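Local structure of cysteine desulfurase (Thermococcus onnurineus, 5B89) at the interface of chains A and B. The protein uses pyridoxal 5'-phosphate to take sulfur from L-cysteine, releasing L-alanine and probably passing the sulfur on to a carrier. Sequence-based numbering; all coordinates share one arbitrary frame. Chains: chain A/B, Cysteine desulfurase.

The interface of chains A and B. Residues chain A 111, 139, 143; chain B 258-262.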
ATOM      1  N   ASN A 111      12.600  -0.344   3.101  1.00 10.94           N
ATOM      2  CA  ASN A 111      12.982  -1.496   2.322  1.00 11.04           C
ATOM      3  C   ASN A 111      13.342  -1.089   0.929  1.00 12.36           C
ATOM      4  O   ASN A 111      14.276  -1.637   0.293  1.00 13.57           O
ATOM      5  CB  ASN A 111      11.857  -2.611   2.306  1.00 11.43           C
ATOM      6  CG  ASN A 111      11.912  -3.499   3.497  1.00 13.07           C
ATOM      7  OD1 ASN A 111      12.532  -4.572   3.414  1.00 14.06           O
ATOM      8  ND2 ASN A 111      11.241  -3.136   4.555  1.00 12.29           N
ATOM      9  N   LEU A 139      16.427  -4.206   9.989  1.00 14.22           N
ATOM     10  CA  LEU A 139      16.457  -5.416   9.176  1.00 15.08           C
ATOM     11  C   LEU A 139      16.867  -5.245   7.763  1.00 15.64           C
ATOM     12  O   LEU A 139      17.636  -6.009   7.204  1.00 14.66           O
ATOM     13  CB  LEU A 139      15.156  -6.199   9.228  1.00 16.57           C
ATOM     14  CG  LEU A 139      15.014  -7.207  10.350  1.00 16.19           C
ATOM     15  CD1 LEU A 139      15.206  -6.623  11.702  1.00 17.20           C
ATOM     16  CD2 LEU A 139      13.691  -7.929  10.230  1.00 17.61           C
ATOM     17  N   ARG A 143      20.104  -7.228   6.272  1.00 13.57           N
ATOM     18  CA  ARG A 143      20.037  -8.082   5.127  1.00 13.39           C
ATOM     19  C   ARG A 143      20.983  -7.683   4.075  1.00 16.33           C
ATOM     20  O   ARG A 143      21.658  -8.496   3.446  1.00 15.08           O
ATOM     21  CB  ARG A 143      18.572  -8.166   4.581  1.00 15.98           C
ATOM     22  CG  ARG A 143      18.394  -9.012   3.337  1.00 17.45           C
ATOM     23  CD  ARG A 143      16.897  -9.080   2.852  1.00 16.84           C
ATOM     24  NE  ARG A 143      16.424  -7.737   2.527  1.00 18.90           N
ATOM     25  CZ  ARG A 143      15.149  -7.409   2.283  1.00 19.81           C
ATOM     26  NH1 ARG A 143      14.286  -8.371   2.343  1.00 18.52           N
ATOM     27  NH2 ARG A 143      14.843  -6.085   2.105  1.00 19.62           N
TER
ATOM     28  N   GLU B 258      11.354 -16.028  -0.412  1.00 15.93           N
ATOM     29  CA  GLU B 258      12.044 -15.104   0.461  1.00 17.89           C
ATOM     30  C   GLU B 258      11.287 -13.818   0.597  1.00 18.85           C
ATOM     31  O   GLU B 258      10.922 -13.253  -0.382  1.00 20.28           O
ATOM     32  CB  GLU B 258      13.376 -14.816  -0.099  1.00 21.89           C
ATOM     33  CG  GLU B 258      14.209 -14.002   0.804  1.00 30.73           C
ATOM     34  CD  GLU B 258      15.413 -13.405   0.126  1.00 38.93           C
ATOM     35  OE1 GLU B 258      15.765 -12.330   0.638  1.00 38.55           O
ATOM     36  OE2 GLU B 258      15.960 -13.960  -0.879  1.00 47.27           O
ATOM     37  N   PRO B 259      10.876 -13.424   1.800  1.00 17.51           N
ATOM     38  CA  PRO B 259      10.119 -12.175   1.917  1.00 17.91           C
ATOM     39  C   PRO B 259      10.860 -10.994   1.386  1.00 15.11           C
ATOM     40  O   PRO B 259      11.933 -10.649   1.943  1.00 15.19           O
ATOM     41  CB  PRO B 259       9.837 -12.048   3.383  1.00 17.67           C
ATOM     42  CG  PRO B 259      10.685 -13.017   4.062  1.00 22.23           C
ATOM     43  CD  PRO B 259      11.087 -14.090   3.132  1.00 18.94           C
ATOM     44  N   PRO B 260      10.356 -10.248   0.369  1.00 15.29           N
ATOM     45  CA  PRO B 260      11.156  -9.137  -0.131  1.00 16.13           C
ATOM     46  C   PRO B 260      11.179  -7.956   0.788  1.00 15.98           C
ATOM     47  O   PRO B 260      12.092  -7.168   0.756  1.00 16.60           O
ATOM     48  CB  PRO B 260      10.398  -8.756  -1.439  1.00 16.78           C
ATOM     49  CG  PRO B 260       9.797 -10.077  -1.822  1.00 16.06           C
ATOM     50  CD  PRO B 260       9.258 -10.662  -0.566  1.00 16.07           C
ATOM     51  N   LEU B 261      10.094  -7.770   1.549  1.00 12.93           N
ATOM     52  CA  LEU B 261       9.930  -6.628   2.456  1.00 13.26           C
ATOM     53  C   LEU B 261       9.911  -7.152   3.885  1.00 13.11           C
ATOM     54  O   LEU B 261       9.047  -7.983   4.288  1.00 14.51           O
ATOM     55  CB  LEU B 261       8.655  -5.834   2.190  1.00 15.88           C
ATOM     56  CG  LEU B 261       8.439  -5.398   0.748  1.00 15.32           C
ATOM     57  CD1 LEU B 261       7.083  -4.766   0.571  1.00 16.86           C
ATOM     58  CD2 LEU B 261       9.522  -4.506   0.242  1.00 16.74           C
ATOM     59  N   ILE B 262      10.861  -6.677   4.728  1.00 10.55           N
ATOM     60  CA  ILE B 262      11.036  -7.146   6.097  1.00 12.51           C
ATOM     61  C   ILE B 262      11.135  -6.031   7.089  1.00 13.28           C
ATOM     62  O   ILE B 262      11.535  -4.917   6.737  1.00 13.87           O
ATOM     63  CB  ILE B 262      12.235  -8.106   6.239  1.00 12.92           C
ATOM     64  CG1 ILE B 262      13.529  -7.412   5.871  1.00 14.69           C
ATOM     65  CG2 ILE B 262      11.955  -9.411   5.457  1.00 14.60           C
ATOM     66  CD1 ILE B 262      14.763  -8.311   6.176  1.00 15.78           C
TER
HETATM   67  O   HOH W   1      14.411 -11.207   2.852  1.00 24.46           O
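A two-fold symmetric subunit interface joins the copies of this class-V aminotransferase family enzyme, a fold-type I pyridoxal-phosphate enzyme whose family typically works as a homodimer; here the loop segment B:Glu258 to B:Ile262 of one subunit lies against helices 106-117 and 139-148 of the other. A:Asn111 pairs its carboxamide with the backbone of B:Ile262, a task asparagine suits because its short side chain carries both a donor and an acceptor. A:Asn111 ND2 donates to B:Ile262 O at 2.8 Å, the acceptor lying in the amide plane, while B:Ile262 N donates almost straight to A:Asn111 OD1 (3.0 Å) from above the carbonyl plane. Together the two bonds fix the rotation of the amide and read main chain rather than side chain. Nearer the backbone, A:Asn111 CB meets the methyl CD2 of B:Leu261 at 3.6 Å.

A:Arg143 leaves its helix with CG anti to the backbone N (chi1 178°), runs extended and then bends at chi3 (61°), which turns the guanidinium toward the loop. There A:Arg143 NH1 donates to B:Pro260 O at 3.0 Å, a bent bond reaching the carbonyl from well above its plane. A:Arg143 NH1 also shares a hydrogen bond with water 1 at 2.9 Å, and water 1 is hydrogen-bonded in turn to B:Glu258 OE1 and B:Pro259 O. The carboxylate thus faces the arginine through water, B:Glu258 OE1 lying 4.6 Å from A:Arg143 NH1, and may still favour the positive charge.

B:Ile262 lays CG1 over one guanidinium face, toward its rim, and the terminal methyl B:Ile262 CD1 reaches A:Leu139 CB at 3.7 Å. Its branched, apolar chain thereby touches both the arginine and the leucine.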